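PDB 3FZE: protein STE5 from Saccharomyces cerevisiae, which scaffolds the yeast pheromone-response pathway, its minimal scaffold domain co-catalysing phosphorylation of the MAP kinase Fus3 by Ste7. Local coordinates for residues K45-K50 and E175-S180; L66-V71 and N100-E105. One frame throughout, in Å; residues are numbered along the deposited sequence. Where two conformers were deposited one is given.

Contact 1 of 2, residues K45-K50 and E175-S180; sequences KALTIK and ETLCYS
Leu47 and Cys178 lie opposite each other where two helices run side by side, their CA atoms 6.5 Å apart. The axes of the short segments 45-50 and 175-180 approach to 10.0 Å, and their N-to-C directions differ by 24°, so the two segments run nearly parallel here. Everything that passes between them is apolar, and no hydrogen bond joins the two. Leu47 has the largest share of the contact and uses two levels of its side chain. Its branch carbon CG rests against SG of Cys178 at 3.9 Å, while one methyl, CD1, goes on to meet CD2 of Leu177 at 3.8 Å. The two leucines cross at about a right angle, methyl against methyl. Leu177 has CG anti to its backbone N (chi1 177°), which carries CD2 across to Leu47, although its CB starts out along the flank of the helix. The sulfur of Cys178 also faces the methyl of Ala46, more loosely, with CB and SG 4.3 Å apart. All four residues are buried.

Two hydroxyls bond within their own helices. Thr48 turns OG1 back to O of Lys45 at 2.6 Å, and Ser180 OG reaches O of Thr176 at 2.7 Å; that carbonyl also accepts from Ser180 N, the two donors coming from opposite faces of its plane.

Helix 2-14 packs beside helix 170-180, where Ile6 and Ile9 touch Thr176, Ile9 and Leu10 touch Ser180, and Lys13 NZ bonds to O of Ser180. Leu47 also meets Leu54, just ahead of strand 55-60, and Leu183, beyond helix 170-180. The contact thus joins helices 35-50 and 170-180 within one helical layer of the alpha/beta/alpha, vWA-like fold.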
loop_
_atom_site.group_PDB
_atom_site.type_symbol
_atom_site.label_atom_id
_atom_site.label_comp_id
_atom_site.label_asym_id
_atom_site.label_seq_id
_atom_site.Cartn_x
_atom_site.Cartn_y
_atom_site.Cartn_z
ATOM N N LYS A 45 3.548 -4.094 10.515
ATOM C CA LYS A 45 4.468 -4.280 11.636
ATOM C C LYS A 45 5.760 -4.972 11.180
ATOM O O LYS A 45 6.863 -4.539 11.518
ATOM C CB LYS A 45 3.803 -5.070 12.774
ATOM C CG LYS A 45 2.661 -4.334 13.458
ATOM C CD LYS A 45 3.152 -3.310 14.466
ATOM C CE LYS A 45 3.766 -3.983 15.690
ATOM N NZ LYS A 45 4.024 -3.014 16.791
ATOM N N ALA A 46 5.623 -6.040 10.405
ATOM C CA ALA A 46 6.791 -6.806 9.981
ATOM C C ALA A 46 7.763 -5.960 9.163
ATOM O O ALA A 46 8.981 -6.029 9.358
ATOM C CB ALA A 46 6.361 -8.037 9.194
ATOM N N LEU A 47 7.213 -5.138 8.277
ATOM C CA LEU A 47 8.027 -4.323 7.375
ATOM C C LEU A 47 8.879 -3.305 8.123
ATOM O O LEU A 47 9.944 -2.933 7.648
ATOM C CB LEU A 47 7.140 -3.641 6.328
ATOM C CG LEU A 47 6.660 -4.582 5.221
ATOM C CD1 LEU A 47 5.468 -4.003 4.465
ATOM C CD2 LEU A 47 7.838 -4.875 4.274
ATOM N N THR A 48 8.429 -2.874 9.299
ATOM C CA THR A 48 9.241 -1.943 10.091
ATOM C C THR A 48 10.528 -2.560 10.640
ATOM O O THR A 48 11.432 -1.830 11.026
ATOM C CB THR A 48 8.475 -1.298 11.264
ATOM O OG1 THR A 48 8.092 -2.310 12.207
ATOM C CG2 THR A 48 7.256 -0.525 10.769
ATOM N N ILE A 49 10.616 -3.890 10.679
ATOM C CA ILE A 49 11.864 -4.543 11.082
ATOM C C ILE A 49 12.982 -4.136 10.116
ATOM O O ILE A 49 14.123 -3.919 10.524
ATOM C CB ILE A 49 11.726 -6.082 11.083
ATOM C CG1 ILE A 49 10.734 -6.530 12.163
ATOM C CG2 ILE A 49 13.086 -6.761 11.261
ATOM C CD1 ILE A 49 10.328 -7.978 12.024
ATOM N N LYS A 50 12.630 -4.013 8.838
ATOM C CA LYS A 50 13.581 -3.602 7.801
ATOM C C LYS A 50 13.594 -2.090 7.552
ATOM O O LYS A 50 14.652 -1.504 7.282
ATOM C CB LYS A 50 13.290 -4.327 6.486
ATOM C CG LYS A 50 14.304 -3.999 5.393
ATOM C CD LYS A 50 14.275 -5.003 4.251
ATOM C CE LYS A 50 15.235 -4.600 3.132
ATOM N NZ LYS A 50 16.650 -4.939 3.457
ATOM N N GLU A 175 1.747 -11.086 2.040
ATOM C CA GLU A 175 2.694 -12.148 2.375
ATOM C C GLU A 175 3.837 -12.143 1.363
ATOM O O GLU A 175 5.003 -12.289 1.734
ATOM C CB GLU A 175 2.019 -13.531 2.436
ATOM C CG GLU A 175 1.207 -13.743 3.714
ATOM C CD GLU A 175 0.736 -15.178 3.897
ATOM O OE1 GLU A 175 0.798 -15.956 2.933
ATOM O OE2 GLU A 175 0.292 -15.519 5.015
ATOM N N THR A 176 3.507 -11.957 0.089
ATOM C CA THR A 176 4.536 -11.918 -0.944
ATOM C C THR A 176 5.471 -10.736 -0.723
ATOM O O THR A 176 6.697 -10.862 -0.830
ATOM C CB THR A 176 3.941 -11.847 -2.362
ATOM O OG1 THR A 176 3.172 -13.026 -2.607
ATOM C CG2 THR A 176 5.069 -11.770 -3.400
ATOM N N LEU A 177 4.893 -9.591 -0.387
ATOM C CA LEU A 177 5.695 -8.411 -0.136
ATOM C C LEU A 177 6.645 -8.638 1.044
ATOM O O LEU A 177 7.856 -8.413 0.938
ATOM C CB LEU A 177 4.784 -7.206 0.109
ATOM C CG LEU A 177 5.501 -5.898 0.459
ATOM C CD1 LEU A 177 6.376 -5.421 -0.700
ATOM C CD2 LEU A 177 4.479 -4.850 0.868
ATOM N N CYS A 178 6.108 -9.102 2.168
ATOM C CA CYS A 178 6.922 -9.263 3.369
ATOM C C CYS A 178 7.984 -10.336 3.213
ATOM O O CYS A 178 9.152 -10.144 3.592
ATOM C CB CYS A 178 6.045 -9.595 4.572
ATOM S SG CYS A 178 5.110 -8.166 5.102
ATOM N N TYR A 179 7.578 -11.478 2.669
ATOM C CA TYR A 179 8.495 -12.599 2.541
ATOM C C TYR A 179 9.608 -12.318 1.537
ATOM O O TYR A 179 10.725 -12.797 1.711
ATOM C CB TYR A 179 7.750 -13.908 2.239
ATOM C CG TYR A 179 7.227 -14.568 3.492
ATOM C CD1 TYR A 179 6.169 -13.992 4.212
ATOM C CD2 TYR A 179 7.803 -15.723 3.982
ATOM C CE1 TYR A 179 5.708 -14.578 5.377
ATOM C CE2 TYR A 179 7.345 -16.324 5.142
ATOM C CZ TYR A 179 6.300 -15.737 5.840
ATOM O OH TYR A 179 5.853 -16.348 6.994
ATOM N N SER A 180 9.311 -11.538 0.501
ATOM C CA SER A 180 10.341 -11.177 -0.475
ATOM C C SER A 180 11.471 -10.404 0.199
ATOM O O SER A 180 12.621 -10.457 -0.240
ATOM C CB SER A 180 9.755 -10.359 -1.627
ATOM O OG SER A 180 8.887 -11.141 -2.429
#

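Contact 2 of 2, residues L66-V71 and N100-E105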
loop_
_atom_site.group_PDB
_atom_site.type_symbol
_atom_site.label_atom_id
_atom_site.label_comp_id
_atom_site.label_asym_id
_atom_site.label_seq_id
_atom_site.Cartn_x
_atom_site.Cartn_y
_atom_site.Cartn_z
ATOM N N LEU A 66 -7.874 8.323 5.240
ATOM C CA LEU A 66 -8.312 7.929 6.572
ATOM C C LEU A 66 -7.234 8.146 7.625
ATOM O O LEU A 66 -7.517 8.579 8.742
ATOM C CB LEU A 66 -8.769 6.468 6.574
ATOM C CG LEU A 66 -9.879 6.130 5.573
ATOM C CD1 LEU A 66 -10.282 4.671 5.702
ATOM C CD2 LEU A 66 -11.093 7.034 5.773
ATOM N N ASP A 67 -5.990 7.853 7.269
ATOM C CA ASP A 67 -4.884 8.104 8.170
ATOM C C ASP A 67 -3.619 7.899 7.363
ATOM O O ASP A 67 -3.664 7.354 6.256
ATOM C CB ASP A 67 -4.913 7.164 9.370
ATOM C CG ASP A 67 -4.049 7.654 10.508
ATOM O OD1 ASP A 67 -3.680 8.852 10.506
ATOM O OD2 ASP A 67 -3.734 6.836 11.398
ATOM N N TYR A 68 -2.506 8.380 7.890
ATOM C CA TYR A 68 -1.255 8.359 7.141
ATOM C C TYR A 68 -0.121 8.712 8.074
ATOM O O TYR A 68 -0.342 9.208 9.174
ATOM C CB TYR A 68 -1.288 9.393 6.012
ATOM C CG TYR A 68 -1.445 10.790 6.531
ATOM C CD1 TYR A 68 -0.346 11.522 6.951
ATOM C CD2 TYR A 68 -2.707 11.366 6.642
ATOM C CE1 TYR A 68 -0.493 12.797 7.452
ATOM C CE2 TYR A 68 -2.861 12.632 7.136
ATOM C CZ TYR A 68 -1.755 13.346 7.538
ATOM O OH TYR A 68 -1.930 14.618 8.034
ATOM N N GLY A 69 1.103 8.469 7.616
ATOM C CA GLY A 69 2.265 8.883 8.364
ATOM C C GLY A 69 3.210 7.731 8.604
ATOM O O GLY A 69 3.349 6.843 7.762
ATOM N N SER A 70 3.843 7.738 9.774
ATOM C CA SER A 70 4.843 6.735 10.136
ATOM C C SER A 70 4.194 5.512 10.765
ATOM O O SER A 70 3.465 5.623 11.747
ATOM C CB SER A 70 5.862 7.325 11.115
ATOM O OG SER A 70 6.517 6.307 11.855
ATOM N N VAL A 71 4.469 4.338 10.202
ATOM C CA VAL A 71 3.915 3.109 10.736
ATOM C C VAL A 71 4.248 2.925 12.224
ATOM O O VAL A 71 3.380 2.588 13.030
ATOM C CB VAL A 71 4.351 1.877 9.905
ATOM C CG1 VAL A 71 3.925 0.596 10.585
ATOM C CG2 VAL A 71 3.734 1.943 8.514
ATOM N N ASN A 100 3.432 16.013 -0.690
ATOM C CA ASN A 100 3.473 17.291 0.026
ATOM C C ASN A 100 3.286 17.137 1.540
ATOM O O ASN A 100 3.878 17.878 2.336
ATOM C CB ASN A 100 2.438 18.263 -0.547
ATOM C CG ASN A 100 2.859 18.828 -1.897
ATOM O OD1 ASN A 100 4.048 18.884 -2.213
ATOM N ND2 ASN A 100 1.885 19.236 -2.699
ATOM N N THR A 101 2.480 16.157 1.924
ATOM C CA THR A 101 2.191 15.904 3.327
ATOM C C THR A 101 3.319 15.136 4.010
ATOM O O THR A 101 3.760 15.528 5.084
ATOM C CB THR A 101 0.870 15.130 3.503
ATOM O OG1 THR A 101 -0.212 15.902 2.964
ATOM C CG2 THR A 101 0.611 14.871 4.977
ATOM N N LEU A 102 3.788 14.056 3.386
ATOM C CA LEU A 102 4.866 13.248 3.963
ATOM C C LEU A 102 6.235 13.895 3.794
ATOM O O LEU A 102 7.117 13.723 4.639
ATOM C CB LEU A 102 4.911 11.845 3.345
ATOM C CG LEU A 102 3.700 10.916 3.505
ATOM C CD1 LEU A 102 3.962 9.577 2.848
ATOM C CD2 LEU A 102 3.340 10.733 4.961
ATOM N N TYR A 103 6.414 14.624 2.695
ATOM C CA TYR A 103 7.722 15.199 2.343
ATOM C C TYR A 103 7.653 16.673 1.933
ATOM O O TYR A 103 7.962 17.034 0.795
ATOM C CB TYR A 103 8.406 14.366 1.250
ATOM C CG TYR A 103 8.549 12.914 1.640
ATOM C CD1 TYR A 103 9.580 12.502 2.473
ATOM C CD2 TYR A 103 7.633 11.964 1.207
ATOM C CE1 TYR A 103 9.709 11.177 2.851
ATOM C CE2 TYR A 103 7.758 10.628 1.581
ATOM C CZ TYR A 103 8.785 10.244 2.402
ATOM O OH TYR A 103 8.917 8.920 2.777
ATOM N N PRO A 104 7.257 17.538 2.871
ATOM C CA PRO A 104 7.138 18.980 2.625
ATOM C C PRO A 104 8.447 19.622 2.169
ATOM O O PRO A 104 8.430 20.635 1.469
ATOM C CB PRO A 104 6.703 19.529 3.996
ATOM C CG PRO A 104 7.072 18.424 4.977
ATOM C CD PRO A 104 6.765 17.182 4.213
ATOM N N GLU A 105 9.578 19.048 2.566
ATOM C CA GLU A 105 10.868 19.584 2.149
ATOM C C GLU A 105 11.505 18.704 1.080
ATOM O O GLU A 105 12.719 18.720 0.895
ATOM C CB GLU A 105 11.805 19.754 3.349
ATOM C CG GLU A 105 11.214 20.564 4.497
ATOM C CD GLU A 105 10.779 21.957 4.076
ATOM O OE1 GLU A 105 11.366 22.508 3.121
ATOM O OE2 GLU A 105 9.847 22.506 4.704
#
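Gly69 and Leu102 bring the two backbones nearest, 6.7 Å between CA atoms, where the chain turns a corner after strand 65-68 and passes the last turn of helix 95-102. Gly69 has phi 126° and psi -144°, angles at which a CB would be jammed against the carbonyl O of Tyr68. The methyl CD2 of Leu102 lies against the backbone here, 4.0 Å from CA of Gly69.

Tyr68 has the largest share of the contact, slightly ahead of Leu102 and Thr101. Its CG sits between the backbone N and the carbonyl carbon (chi1 62°), sending the ring across to the helix. Thr101 meets it with CG2, which comes in obliquely and lies closest to CE1, at 3.4 Å; CZ is 3.8 Å from the same methyl. The two side chains cross at about a right angle. Leu102 CD2 also approaches the ring obliquely, 4.3 Å from CD1. Strand 65-68 is an outermost strand of the mixed sheet, antiparallel to strand 55-60, so this contact ties the sheet's margin to helix 95-102 at the surface of the vWA-like domain. The hydroxyl of Thr101 is engaged within its own helix, OG1 bonding to O of Trp97 one turn earlier. The indole of Trp97 packs edge-to-face with Tyr68, and Lys74 makes a cation-pi contact with the same ring. A serine in place of Tyr68 would probably leave a gap beside the Thr101 methyl and deprive Trp97 and Lys74 of their aromatic partner. Lys74 also pairs with the carboxylate of Asp67 and bonds to O of Tyr68, which brings its charge close to the ring.

Contacts 1 and 2 lie about 20 Å apart, centre to centre, in one alpha/beta/alpha domain. Helix 35-50 comes first along the chain and helix 170-180 closes contact 1 near the end; both segments of contact 2 fall between them. The segments of contact 2 are 29 residues apart at their closest ends, those of contact 1 125. Contact 1 belongs to a helical layer, contact 2 to the edge of the sheet. They meet where Thr48, on helix 35-50, packs its CG2 against CG1 of Val71 at 3.5 Å, Val71 beginning helix 71-74. This touch links the helical layer to the chain just past the sheet's edge strand, all within the Fus3-binding family region.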